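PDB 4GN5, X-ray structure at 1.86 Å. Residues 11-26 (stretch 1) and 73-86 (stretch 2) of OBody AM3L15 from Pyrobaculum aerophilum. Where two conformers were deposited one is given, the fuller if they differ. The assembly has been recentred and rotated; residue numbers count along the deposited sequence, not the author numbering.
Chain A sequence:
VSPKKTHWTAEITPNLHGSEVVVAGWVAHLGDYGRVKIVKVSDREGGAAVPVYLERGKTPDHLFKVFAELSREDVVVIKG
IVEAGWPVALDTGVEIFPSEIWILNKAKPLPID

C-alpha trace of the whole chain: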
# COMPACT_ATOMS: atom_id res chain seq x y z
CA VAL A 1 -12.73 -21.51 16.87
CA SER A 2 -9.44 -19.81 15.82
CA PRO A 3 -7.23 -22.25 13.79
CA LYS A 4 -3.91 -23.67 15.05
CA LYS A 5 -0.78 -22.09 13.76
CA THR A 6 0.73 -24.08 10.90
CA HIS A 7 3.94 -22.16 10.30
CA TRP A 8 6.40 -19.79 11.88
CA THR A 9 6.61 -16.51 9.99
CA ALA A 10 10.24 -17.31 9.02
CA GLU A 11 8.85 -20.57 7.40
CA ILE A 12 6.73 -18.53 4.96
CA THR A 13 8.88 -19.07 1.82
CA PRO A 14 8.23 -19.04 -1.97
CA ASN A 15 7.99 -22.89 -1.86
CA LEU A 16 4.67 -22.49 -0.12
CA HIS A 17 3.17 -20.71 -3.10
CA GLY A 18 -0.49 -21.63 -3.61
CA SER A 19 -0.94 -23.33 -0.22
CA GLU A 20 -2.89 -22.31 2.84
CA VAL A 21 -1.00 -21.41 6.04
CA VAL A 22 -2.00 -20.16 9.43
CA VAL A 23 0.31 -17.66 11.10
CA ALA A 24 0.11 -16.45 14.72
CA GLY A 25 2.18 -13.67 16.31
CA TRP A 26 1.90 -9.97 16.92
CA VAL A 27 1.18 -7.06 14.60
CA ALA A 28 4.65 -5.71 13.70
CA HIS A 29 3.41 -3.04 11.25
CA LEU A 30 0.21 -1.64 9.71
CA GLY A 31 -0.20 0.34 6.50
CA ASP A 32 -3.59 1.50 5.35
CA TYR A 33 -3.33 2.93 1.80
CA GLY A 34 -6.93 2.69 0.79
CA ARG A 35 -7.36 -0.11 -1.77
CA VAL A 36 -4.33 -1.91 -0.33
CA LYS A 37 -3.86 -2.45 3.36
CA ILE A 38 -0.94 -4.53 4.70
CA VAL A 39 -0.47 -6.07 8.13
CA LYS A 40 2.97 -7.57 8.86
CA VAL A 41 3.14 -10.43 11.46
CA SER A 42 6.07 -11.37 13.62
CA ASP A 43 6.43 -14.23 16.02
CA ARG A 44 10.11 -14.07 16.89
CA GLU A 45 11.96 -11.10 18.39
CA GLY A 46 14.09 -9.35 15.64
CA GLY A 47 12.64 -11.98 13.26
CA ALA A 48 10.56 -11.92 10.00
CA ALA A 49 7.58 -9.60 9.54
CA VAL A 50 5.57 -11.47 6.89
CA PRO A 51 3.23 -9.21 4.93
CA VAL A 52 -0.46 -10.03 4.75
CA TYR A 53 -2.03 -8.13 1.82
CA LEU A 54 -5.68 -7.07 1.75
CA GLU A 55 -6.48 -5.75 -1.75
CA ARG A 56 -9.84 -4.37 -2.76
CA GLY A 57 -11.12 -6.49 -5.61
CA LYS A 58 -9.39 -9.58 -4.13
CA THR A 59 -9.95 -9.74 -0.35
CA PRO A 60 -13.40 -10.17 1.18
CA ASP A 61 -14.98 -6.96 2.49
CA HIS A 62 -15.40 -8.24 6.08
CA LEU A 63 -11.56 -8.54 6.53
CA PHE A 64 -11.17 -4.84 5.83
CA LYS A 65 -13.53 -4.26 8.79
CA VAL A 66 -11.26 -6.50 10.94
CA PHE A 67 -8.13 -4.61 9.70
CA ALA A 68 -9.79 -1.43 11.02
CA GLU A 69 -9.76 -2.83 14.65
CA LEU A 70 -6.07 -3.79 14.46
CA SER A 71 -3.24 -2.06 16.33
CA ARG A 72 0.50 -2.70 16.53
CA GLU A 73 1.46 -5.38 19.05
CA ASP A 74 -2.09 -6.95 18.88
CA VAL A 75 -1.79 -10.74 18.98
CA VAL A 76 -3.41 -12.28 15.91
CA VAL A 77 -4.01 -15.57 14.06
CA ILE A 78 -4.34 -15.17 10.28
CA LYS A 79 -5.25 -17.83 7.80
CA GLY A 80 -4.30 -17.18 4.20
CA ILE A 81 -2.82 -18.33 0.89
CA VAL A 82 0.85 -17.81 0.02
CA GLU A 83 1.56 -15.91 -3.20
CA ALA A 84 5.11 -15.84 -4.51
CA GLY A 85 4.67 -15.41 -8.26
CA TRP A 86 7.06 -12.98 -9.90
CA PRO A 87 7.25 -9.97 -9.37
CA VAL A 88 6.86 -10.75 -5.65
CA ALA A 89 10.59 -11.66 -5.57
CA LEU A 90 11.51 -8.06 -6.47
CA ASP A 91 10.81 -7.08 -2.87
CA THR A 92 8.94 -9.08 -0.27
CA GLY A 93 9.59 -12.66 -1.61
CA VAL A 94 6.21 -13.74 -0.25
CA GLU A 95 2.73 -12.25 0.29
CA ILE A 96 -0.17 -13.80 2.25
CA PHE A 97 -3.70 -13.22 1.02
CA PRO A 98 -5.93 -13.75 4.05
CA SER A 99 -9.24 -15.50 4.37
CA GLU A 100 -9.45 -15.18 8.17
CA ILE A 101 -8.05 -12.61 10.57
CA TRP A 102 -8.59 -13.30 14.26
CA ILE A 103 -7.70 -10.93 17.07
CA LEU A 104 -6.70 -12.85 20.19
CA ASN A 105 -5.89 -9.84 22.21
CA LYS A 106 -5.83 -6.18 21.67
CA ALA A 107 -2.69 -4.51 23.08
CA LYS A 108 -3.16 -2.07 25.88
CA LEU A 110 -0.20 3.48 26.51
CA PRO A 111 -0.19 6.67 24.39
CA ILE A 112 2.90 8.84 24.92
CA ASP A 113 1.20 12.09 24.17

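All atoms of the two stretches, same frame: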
# COMPACT_ATOMS: atom_id res chain seq x y z
N GLU A 11 9.11 -19.42 8.30
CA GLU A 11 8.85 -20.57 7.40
C GLU A 11 7.96 -20.19 6.20
O GLU A 11 7.72 -21.04 5.37
CB GLU A 11 8.22 -21.77 8.14
CG GLU A 11 9.24 -22.40 9.14
CD GLU A 11 8.62 -23.44 10.04
OE1 GLU A 11 7.43 -23.29 10.48
OE2 GLU A 11 9.35 -24.42 10.30
N ILE A 12 7.48 -18.96 6.13
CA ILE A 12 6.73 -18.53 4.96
C ILE A 12 7.73 -18.20 3.84
O ILE A 12 8.32 -17.14 3.84
CB ILE A 12 5.75 -17.38 5.26
CG1 ILE A 12 4.83 -17.73 6.45
CG2 ILE A 12 4.86 -17.09 3.97
CD1 ILE A 12 4.00 -19.08 6.24
N THR A 13 7.90 -19.16 2.92
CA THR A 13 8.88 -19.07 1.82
C THR A 13 8.19 -19.27 0.44
O THR A 13 7.02 -19.70 0.36
CB THR A 13 9.95 -20.18 1.99
OG1 THR A 13 9.28 -21.44 2.04
CG2 THR A 13 10.67 -20.07 3.28
N PRO A 14 8.89 -18.91 -0.66
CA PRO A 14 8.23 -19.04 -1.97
C PRO A 14 7.73 -20.48 -2.28
O PRO A 14 6.68 -20.63 -2.95
CB PRO A 14 9.32 -18.57 -2.95
CG PRO A 14 10.00 -17.46 -2.16
CD PRO A 14 10.07 -18.03 -0.73
N ASN A 15 8.39 -21.49 -1.73
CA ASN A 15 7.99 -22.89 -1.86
C ASN A 15 6.56 -23.16 -1.46
O ASN A 15 5.95 -24.12 -1.92
CB ASN A 15 8.92 -23.77 -1.06
CG ASN A 15 8.76 -25.23 -1.39
OD1 ASN A 15 8.83 -25.63 -2.55
ND2 ASN A 15 8.57 -26.04 -0.37
N LEU A 16 6.02 -22.29 -0.63
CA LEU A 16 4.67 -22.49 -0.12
C LEU A 16 3.62 -21.90 -1.03
O LEU A 16 2.42 -21.87 -0.70
CB LEU A 16 4.55 -21.94 1.31
CG LEU A 16 5.44 -22.60 2.38
CD1 LEU A 16 5.16 -22.16 3.80
CD2 LEU A 16 5.36 -24.17 2.26
N HIS A 17 4.07 -21.41 -2.18
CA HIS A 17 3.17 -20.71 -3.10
C HIS A 17 1.94 -21.56 -3.42
O HIS A 17 2.07 -22.72 -3.78
CB HIS A 17 3.88 -20.31 -4.39
CG HIS A 17 2.95 -19.86 -5.47
ND1 HIS A 17 2.57 -18.55 -5.62
CD2 HIS A 17 2.30 -20.55 -6.44
CE1 HIS A 17 1.75 -18.43 -6.65
NE2 HIS A 17 1.55 -19.64 -7.16
N GLY A 18 0.76 -20.98 -3.24
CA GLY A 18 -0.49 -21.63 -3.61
C GLY A 18 -1.09 -22.46 -2.47
O GLY A 18 -2.19 -23.01 -2.61
N SER A 19 -0.39 -22.58 -1.36
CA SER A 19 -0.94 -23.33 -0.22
C SER A 19 -1.43 -22.41 0.88
O SER A 19 -1.04 -21.22 0.98
CB SER A 19 0.08 -24.31 0.32
OG SER A 19 1.11 -23.61 0.94
N GLU A 20 -2.30 -22.97 1.71
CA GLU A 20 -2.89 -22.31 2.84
C GLU A 20 -1.98 -22.50 4.07
O GLU A 20 -1.44 -23.56 4.30
CB GLU A 20 -4.29 -22.86 3.10
CG GLU A 20 -5.18 -21.93 3.86
CD GLU A 20 -6.47 -22.52 4.28
OE1 GLU A 20 -6.47 -23.58 4.91
OE2 GLU A 20 -7.51 -21.91 4.03
N VAL A 21 -1.77 -21.41 4.79
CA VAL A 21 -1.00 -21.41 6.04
C VAL A 21 -1.80 -20.71 7.10
O VAL A 21 -2.70 -19.92 6.80
CB VAL A 21 0.30 -20.60 5.88
CG1 VAL A 21 1.24 -21.30 4.91
CG2 VAL A 21 -0.02 -19.10 5.42
N VAL A 22 -1.46 -20.97 8.37
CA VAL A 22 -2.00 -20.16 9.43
C VAL A 22 -0.81 -19.61 10.19
O VAL A 22 0.04 -20.38 10.64
CB VAL A 22 -2.98 -20.95 10.38
CG1 VAL A 22 -3.43 -20.07 11.56
CG2 VAL A 22 -4.20 -21.54 9.61
N VAL A 23 -0.73 -18.28 10.30
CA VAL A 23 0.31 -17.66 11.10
C VAL A 23 -0.31 -17.05 12.35
O VAL A 23 -1.49 -16.71 12.37
CB VAL A 23 1.18 -16.62 10.31
CG1 VAL A 23 1.93 -17.31 9.19
CG2 VAL A 23 0.31 -15.47 9.75
N ALA A 24 0.51 -16.94 13.39
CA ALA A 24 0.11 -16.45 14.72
C ALA A 24 1.30 -15.66 15.32
O ALA A 24 2.41 -16.16 15.37
CB ALA A 24 -0.27 -17.62 15.62
N GLY A 25 1.06 -14.45 15.79
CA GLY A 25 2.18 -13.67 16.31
C GLY A 25 1.60 -12.31 16.62
O GLY A 25 0.38 -12.19 16.82
N TRP A 26 2.44 -11.29 16.68
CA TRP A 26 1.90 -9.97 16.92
C TRP A 26 1.91 -9.11 15.66
O TRP A 26 2.60 -9.42 14.68
CB TRP A 26 2.63 -9.26 18.07
CG TRP A 26 4.11 -9.10 17.83
CD1 TRP A 26 4.76 -8.00 17.27
CD2 TRP A 26 5.12 -10.08 18.10
NE1 TRP A 26 6.13 -8.28 17.18
CE2 TRP A 26 6.37 -9.53 17.71
CE3 TRP A 26 5.09 -11.36 18.71
CZ2 TRP A 26 7.59 -10.21 17.89
CZ3 TRP A 26 6.32 -12.04 18.90
CH2 TRP A 26 7.54 -11.46 18.47
N GLU A 73 1.26 -4.53 17.89
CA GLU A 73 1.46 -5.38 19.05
C GLU A 73 0.17 -6.20 19.41
O GLU A 73 0.19 -6.93 20.42
CB GLU A 73 1.98 -4.58 20.27
CG GLU A 73 3.32 -3.83 20.06
CD GLU A 73 3.50 -2.73 21.05
OE1 GLU A 73 2.98 -2.86 22.19
OE2 GLU A 73 4.16 -1.72 20.72
N ASP A 74 -0.93 -6.07 18.66
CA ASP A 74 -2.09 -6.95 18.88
C ASP A 74 -1.62 -8.37 18.53
O ASP A 74 -0.77 -8.56 17.63
CB ASP A 74 -3.32 -6.60 17.99
CG ASP A 74 -4.09 -5.31 18.45
OD1 ASP A 74 -3.90 -4.80 19.57
OD2 ASP A 74 -4.91 -4.80 17.64
N VAL A 75 -2.13 -9.36 19.24
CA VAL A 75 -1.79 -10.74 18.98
C VAL A 75 -2.91 -11.23 18.07
O VAL A 75 -4.12 -11.03 18.39
CB VAL A 75 -1.70 -11.57 20.28
CG1 VAL A 75 -1.44 -13.07 19.99
CG2 VAL A 75 -0.64 -11.04 21.19
N VAL A 76 -2.51 -11.85 16.97
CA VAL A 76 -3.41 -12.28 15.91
C VAL A 76 -3.12 -13.70 15.43
O VAL A 76 -2.03 -14.24 15.67
CB VAL A 76 -3.38 -11.34 14.67
CG1 VAL A 76 -3.72 -9.94 15.09
CG2 VAL A 76 -1.98 -11.40 13.93
N VAL A 77 -4.13 -14.31 14.78
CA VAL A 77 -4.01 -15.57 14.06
C VAL A 77 -4.64 -15.26 12.71
O VAL A 77 -5.78 -14.73 12.65
CB VAL A 77 -4.75 -16.69 14.78
CG1 VAL A 77 -4.83 -17.94 13.91
CG2 VAL A 77 -4.06 -17.02 16.11
N ILE A 78 -3.90 -15.54 11.65
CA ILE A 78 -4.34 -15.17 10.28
C ILE A 78 -4.17 -16.36 9.39
O ILE A 78 -3.08 -16.95 9.30
CB ILE A 78 -3.55 -14.01 9.67
CG1 ILE A 78 -3.85 -12.72 10.47
CG2 ILE A 78 -3.96 -13.81 8.14
CD1 ILE A 78 -3.13 -11.42 9.89
N LYS A 79 -5.26 -16.73 8.75
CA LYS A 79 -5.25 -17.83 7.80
C LYS A 79 -5.26 -17.25 6.39
O LYS A 79 -6.02 -16.36 6.12
CB LYS A 79 -6.46 -18.75 8.00
CG LYS A 79 -6.45 -19.98 7.15
CD LYS A 79 -7.78 -20.65 7.15
CE LYS A 79 -8.03 -21.45 8.39
NZ LYS A 79 -9.39 -22.06 8.42
N GLY A 80 -4.41 -17.79 5.53
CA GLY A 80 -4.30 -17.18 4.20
C GLY A 80 -3.56 -18.05 3.21
O GLY A 80 -3.06 -19.11 3.58
N ILE A 81 -3.54 -17.62 1.95
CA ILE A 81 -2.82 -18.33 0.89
C ILE A 81 -1.51 -17.66 0.52
O ILE A 81 -1.47 -16.48 0.33
CB ILE A 81 -3.67 -18.41 -0.42
CG1 ILE A 81 -5.03 -19.09 -0.21
CG2 ILE A 81 -2.86 -19.03 -1.49
CD1 ILE A 81 -4.96 -20.40 0.28
N VAL A 82 -0.44 -18.42 0.37
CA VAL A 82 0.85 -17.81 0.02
C VAL A 82 0.90 -17.47 -1.47
O VAL A 82 0.56 -18.30 -2.31
CB VAL A 82 2.06 -18.73 0.42
CG1 VAL A 82 3.39 -18.16 -0.02
CG2 VAL A 82 2.07 -18.98 1.98
N GLU A 83 1.35 -16.27 -1.79
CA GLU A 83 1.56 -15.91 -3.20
C GLU A 83 3.04 -15.56 -3.38
O GLU A 83 3.59 -14.78 -2.65
CB GLU A 83 0.63 -14.78 -3.60
CG GLU A 83 1.01 -14.09 -4.95
CD GLU A 83 0.77 -15.03 -6.12
OE1 GLU A 83 -0.27 -15.75 -6.08
OE2 GLU A 83 1.64 -15.09 -7.03
N ALA A 84 3.70 -16.17 -4.34
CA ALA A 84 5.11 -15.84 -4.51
C ALA A 84 5.47 -15.75 -6.00
O ALA A 84 6.62 -15.75 -6.38
CB ALA A 84 5.99 -16.89 -3.76
N GLY A 85 4.44 -15.61 -6.84
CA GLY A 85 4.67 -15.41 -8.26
C GLY A 85 5.39 -14.09 -8.55
O GLY A 85 5.05 -13.02 -8.01
N TRP A 86 6.37 -14.16 -9.43
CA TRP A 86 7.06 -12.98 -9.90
C TRP A 86 5.99 -11.96 -10.37
O TRP A 86 5.11 -12.33 -11.15
CB TRP A 86 8.04 -13.42 -11.00
CG TRP A 86 9.09 -12.49 -11.07
CD1 TRP A 86 10.25 -12.42 -10.24
CD2 TRP A 86 9.07 -11.33 -11.83
NE1 TRP A 86 10.96 -11.28 -10.55
CE2 TRP A 86 10.26 -10.61 -11.53
CE3 TRP A 86 8.20 -10.83 -12.80
CZ2 TRP A 86 10.57 -9.45 -12.18
CZ3 TRP A 86 8.52 -9.76 -13.42
CH2 TRP A 86 9.69 -9.05 -13.14

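Antiparallel pairing of two strands distant in sequence illustrates how a regular backbone ladder fixes the order in which side chains meet. In this OBody, the strand that includes Glu20 to Val23 runs against strand 75-83 with an angle of 169° between their directions, and the pairing continues to Trp26 opposite Val75.

Backbone hydrogen bonds come in reciprocal pairs at alternate residues. Val21 N donates to Gly80 O (2.9 Å) and Gly80 N to Val21 O (3.0 Å); Val23 N reaches Ile78 O at 2.9 Å, answered by Ile78 N to Val23 O at 2.8 Å. Gly25 and Val76 repeat the pattern, with Gly25 N to Val76 O at 3.1 Å and Val76 N to Gly25 O at 2.9 Å. Between these rungs lie the non-hydrogen-bonded pairs, where alpha carbons draw closer and CA-H...O contacts fill in, as from Ala24 CA to Val76 O (3.2 Å).

Beyond the strand, a type II turn from Leu16 to Ser19 extends the ladder. Val82 N donates to Ser19 O (2.9 Å), and Gly18 N to Val82 O (2.8 Å). Gly18 has phi/psi of 91/-5°, where a CB would jam against the preceding carbonyl oxygen. A side chain then joins in: Ala84 N donates to His17 ND1 at 2.9 Å, near the plane of the imidazole, so this nitrogen serves as acceptor.

Apolar packing follows the strand alternation. Val22, Ala24 and Val77 share one face, with Val22 CG1 3.5 Å from Val77 CG1; Val21, Val23 and Ile78 lie on the other. Val82 points toward stretch 1 and has the largest covered area of any residue here, 119 Å². Val82 CG2 lies 3.9 Å from Ile12 CG2, 3.9 Å from Leu16 CB and 3.8 Å from Val21 CG1, so one methyl gathers loop, turn and strand together.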